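Local structure of SH2 domain-containing protein 3C (Homo sapiens, 3T6G) at residues E137-A149 / P199-P211. The protein acts as a signalling adapter in integrin-mediated cell adhesion and migration, its Cdc25-homology domain being held in a closed form unable to carry out canonical nucleotide exchange. The protein carries 2 engineered substitutions. Sequence-based numbering, arbitrary orientation.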
# COMPACT_ATOMS: atom_id res chain seq x y z
N GLU A 137 -7.71 14.38 10.54
CA GLU A 137 -7.10 13.89 11.77
C GLU A 137 -6.09 12.76 11.49
O GLU A 137 -4.95 12.78 11.95
CB GLU A 137 -8.19 13.40 12.73
CG GLU A 137 -8.95 14.50 13.42
CD GLU A 137 -8.10 15.21 14.45
OE1 GLU A 137 -7.30 14.53 15.12
OE2 GLU A 137 -8.21 16.45 14.57
N LEU A 138 -6.52 11.78 10.72
CA LEU A 138 -5.63 10.75 10.25
C LEU A 138 -4.34 11.37 9.71
O LEU A 138 -3.23 10.93 10.02
CB LEU A 138 -6.33 9.92 9.18
CG LEU A 138 -7.45 9.08 9.79
CD1 LEU A 138 -8.34 8.43 8.74
CD2 LEU A 138 -6.84 8.03 10.74
N ARG A 139 -4.48 12.43 8.93
CA ARG A 139 -3.32 12.98 8.26
C ARG A 139 -2.43 13.78 9.18
O ARG A 139 -1.21 13.75 9.05
CB ARG A 139 -3.73 13.85 7.09
CG ARG A 139 -2.94 15.13 7.03
CD ARG A 139 -2.86 15.64 5.64
NE ARG A 139 -1.54 16.19 5.41
CZ ARG A 139 -1.28 17.48 5.37
NH1 ARG A 139 -2.27 18.35 5.54
NH2 ARG A 139 -0.04 17.90 5.16
N GLY A 140 -3.05 14.49 10.11
CA GLY A 140 -2.34 15.47 10.91
C GLY A 140 -2.04 15.03 12.33
O GLY A 140 -0.91 15.10 12.79
N THR A 141 -3.07 14.60 13.04
CA THR A 141 -2.89 14.16 14.41
C THR A 141 -2.19 12.80 14.45
O THR A 141 -1.17 12.63 15.11
CB THR A 141 -4.24 14.08 15.14
OG1 THR A 141 -4.84 15.38 15.16
CG2 THR A 141 -4.03 13.66 16.56
N MET A 142 -2.74 11.84 13.71
CA MET A 142 -2.25 10.47 13.71
C MET A 142 -1.05 10.18 12.80
O MET A 142 -0.40 9.14 12.96
CB MET A 142 -3.38 9.51 13.34
CG MET A 142 -4.51 9.47 14.35
SD MET A 142 -3.90 9.84 16.00
CE MET A 142 -3.33 8.22 16.46
N GLY A 143 -0.78 11.05 11.83
CA GLY A 143 0.24 10.78 10.81
C GLY A 143 0.10 9.37 10.24
O GLY A 143 1.08 8.64 10.13
N ASN A 144 -1.13 8.98 9.91
CA ASN A 144 -1.44 7.68 9.36
C ASN A 144 -1.87 7.82 7.90
O ASN A 144 -3.05 8.01 7.63
CB ASN A 144 -2.55 7.00 10.21
CG ASN A 144 -3.01 5.70 9.60
OD1 ASN A 144 -2.42 5.24 8.61
ND2 ASN A 144 -4.08 5.11 10.15
N MET A 145 -0.90 7.75 6.97
CA MET A 145 -1.18 7.96 5.54
C MET A 145 -2.05 6.86 4.96
O MET A 145 -2.74 7.05 3.96
CB MET A 145 0.10 8.03 4.71
CG MET A 145 1.08 9.13 5.05
SD MET A 145 0.34 10.78 5.13
CE MET A 145 -0.56 10.67 6.68
N PHE A 146 -2.01 5.69 5.58
CA PHE A 146 -2.76 4.55 5.05
C PHE A 146 -4.27 4.83 5.08
O PHE A 146 -4.90 4.96 4.03
CB PHE A 146 -2.39 3.26 5.81
CG PHE A 146 -3.23 2.05 5.43
CD1 PHE A 146 -2.92 1.28 4.34
CD2 PHE A 146 -4.31 1.69 6.19
CE1 PHE A 146 -3.68 0.19 4.02
CE2 PHE A 146 -5.07 0.59 5.86
CZ PHE A 146 -4.76 -0.16 4.78
N SER A 147 -4.84 4.95 6.28
CA SER A 147 -6.28 5.24 6.40
C SER A 147 -6.70 6.65 5.97
O SER A 147 -7.81 6.84 5.49
CB SER A 147 -6.80 4.90 7.80
OG SER A 147 -7.13 3.51 7.85
N PHE A 148 -5.81 7.61 6.12
CA PHE A 148 -6.01 8.90 5.48
C PHE A 148 -6.43 8.72 4.02
O PHE A 148 -7.42 9.28 3.58
CB PHE A 148 -4.74 9.73 5.56
CG PHE A 148 -4.75 10.92 4.64
CD1 PHE A 148 -5.66 11.96 4.84
CD2 PHE A 148 -3.85 11.01 3.57
CE1 PHE A 148 -5.68 13.06 4.00
CE2 PHE A 148 -3.85 12.12 2.71
CZ PHE A 148 -4.78 13.15 2.93
N ALA A 149 -5.68 7.91 3.27
CA ALA A 149 -5.94 7.74 1.84
C ALA A 149 -7.13 6.82 1.62
O ALA A 149 -7.82 6.93 0.60
CB ALA A 149 -4.70 7.18 1.13
N PRO A 199 4.95 13.38 4.39
CA PRO A 199 4.77 13.92 5.74
C PRO A 199 6.06 13.85 6.55
O PRO A 199 6.86 12.93 6.33
CB PRO A 199 3.73 12.98 6.35
CG PRO A 199 3.97 11.68 5.66
CD PRO A 199 4.37 12.03 4.25
N PRO A 200 6.26 14.80 7.48
CA PRO A 200 7.49 14.80 8.27
C PRO A 200 7.62 13.46 8.98
O PRO A 200 6.71 13.03 9.69
CB PRO A 200 7.27 15.94 9.28
CG PRO A 200 5.80 16.14 9.32
CD PRO A 200 5.28 15.78 7.96
N LEU A 201 8.74 12.80 8.74
CA LEU A 201 8.98 11.47 9.26
C LEU A 201 8.75 11.45 10.78
O LEU A 201 8.31 10.44 11.34
CB LEU A 201 10.41 11.08 8.90
CG LEU A 201 10.96 9.65 8.95
CD1 LEU A 201 10.33 8.76 7.89
CD2 LEU A 201 12.45 9.74 8.74
N SER A 202 9.03 12.57 11.45
CA SER A 202 8.94 12.63 12.90
C SER A 202 7.52 12.52 13.48
O SER A 202 7.35 12.22 14.66
CB SER A 202 9.62 13.89 13.43
OG SER A 202 8.77 15.01 13.28
N ASN A 203 6.51 12.79 12.67
CA ASN A 203 5.13 12.60 13.11
C ASN A 203 4.50 11.38 12.48
O ASN A 203 3.34 11.07 12.75
CB ASN A 203 4.25 13.83 12.82
CG ASN A 203 2.85 13.73 13.46
OD1 ASN A 203 2.70 13.87 14.67
ND2 ASN A 203 1.84 13.49 12.63
N THR A 204 5.27 10.67 11.67
CA THR A 204 4.72 9.55 10.91
C THR A 204 4.65 8.25 11.69
O THR A 204 5.52 7.93 12.50
CB THR A 204 5.51 9.32 9.61
OG1 THR A 204 5.63 10.57 8.91
CG2 THR A 204 4.79 8.33 8.73
N THR A 205 3.64 7.48 11.34
CA THR A 205 3.16 6.40 12.15
C THR A 205 2.80 5.30 11.18
O THR A 205 2.81 4.12 11.51
CB THR A 205 1.88 6.90 12.88
OG1 THR A 205 2.06 6.89 14.31
CG2 THR A 205 0.66 6.12 12.46
N PHE A 206 2.46 5.70 9.97
CA PHE A 206 2.16 4.77 8.91
C PHE A 206 2.31 5.48 7.57
O PHE A 206 1.40 6.18 7.14
CB PHE A 206 0.75 4.24 9.08
CG PHE A 206 0.46 3.04 8.25
CD1 PHE A 206 -0.49 2.13 8.66
CD2 PHE A 206 1.15 2.81 7.08
CE1 PHE A 206 -0.76 1.02 7.91
CE2 PHE A 206 0.88 1.70 6.32
CZ PHE A 206 -0.09 0.81 6.73
N PRO A 207 3.45 5.28 6.90
CA PRO A 207 3.87 6.06 5.73
C PRO A 207 2.99 5.73 4.54
O PRO A 207 2.19 4.78 4.59
CB PRO A 207 5.26 5.53 5.47
CG PRO A 207 5.12 4.06 5.81
CD PRO A 207 4.24 4.04 7.03
N HIS A 208 3.16 6.50 3.47
CA HIS A 208 2.38 6.26 2.26
C HIS A 208 3.01 5.09 1.48
O HIS A 208 4.10 5.21 0.93
CB HIS A 208 2.31 7.56 1.44
CG HIS A 208 1.35 7.51 0.29
ND1 HIS A 208 0.12 6.91 0.38
CD2 HIS A 208 1.45 7.97 -0.98
CE1 HIS A 208 -0.51 7.00 -0.78
NE2 HIS A 208 0.28 7.64 -1.62
N VAL A 209 2.33 3.94 1.45
CA VAL A 209 2.87 2.74 0.82
C VAL A 209 1.91 2.18 -0.23
O VAL A 209 2.18 1.13 -0.80
CB VAL A 209 3.18 1.59 1.85
CG1 VAL A 209 4.07 2.05 2.98
CG2 VAL A 209 1.90 1.00 2.44
N LEU A 210 0.77 2.84 -0.46
CA LEU A 210 -0.14 2.32 -1.49
C LEU A 210 0.39 2.36 -2.93
O LEU A 210 0.19 1.43 -3.70
CB LEU A 210 -1.54 2.94 -1.40
CG LEU A 210 -2.45 1.81 -0.94
CD1 LEU A 210 -2.50 1.79 0.57
CD2 LEU A 210 -3.83 1.92 -1.54
N PRO A 211 1.06 3.45 -3.32
CA PRO A 211 1.65 3.32 -4.65
C PRO A 211 2.56 2.10 -4.73
O PRO A 211 2.31 1.23 -5.55
CB PRO A 211 2.45 4.62 -4.79
CG PRO A 211 1.64 5.59 -4.02
CD PRO A 211 1.12 4.83 -2.82
O HOH W 1 -1.50 5.59 2.13
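Phe146 sets its CB over the centre of one face of the Phe206 ring, a CH-pi contact 3.4 Å from that CB to the ring centroid. The two rings run side by side with planes 8° apart, offset until little of one covers the other. With CG anti to the backbone N (chi1 -166°), Phe206 lies alongside the Asn144 amide, their planes 8° apart, and Asn144 OD1 comes within 3.4 Å of Phe206 CB. Pro211 CD lies over one face of the His208 ring, towards the rim; at the edge, in the ring plane, a water joins ND1 to Met145 O, weakly at the latter. NE2 is hydrogen-bonded to Asn193 OD1, so histidine suits a place where each ring nitrogen has a polar partner. Phe146 CD1 also meets Leu210 CD1 at 3.8 Å. Bent Met145 meets Pro199 tip to tip, SD to CG.

Asparagine suits the N-cap of helix 145-155: OD1 accepts weak bonds from Phe146 N and Ser147 N, while ND2 is held by Asp61 and Thr58. Without the Phe206 ring, as with an alanine here, Phe146 CB would probably lose the face it rests on and a gap would open beside the Asn144 amide. Gly143 has positive phi and no place for a CB near Asn203 O, so glycine fits. Met145 N donates to Phe206 O (2.8 Å), and Phe206 N to Gly143 O (3.3 Å). This single beta bridge, Asn144 with Phe206, joins the connection before helix 210-215 to the turn between helices 121-140 and 145-155 in the all-helical Cdc25-homology (Ras-GEF) domain.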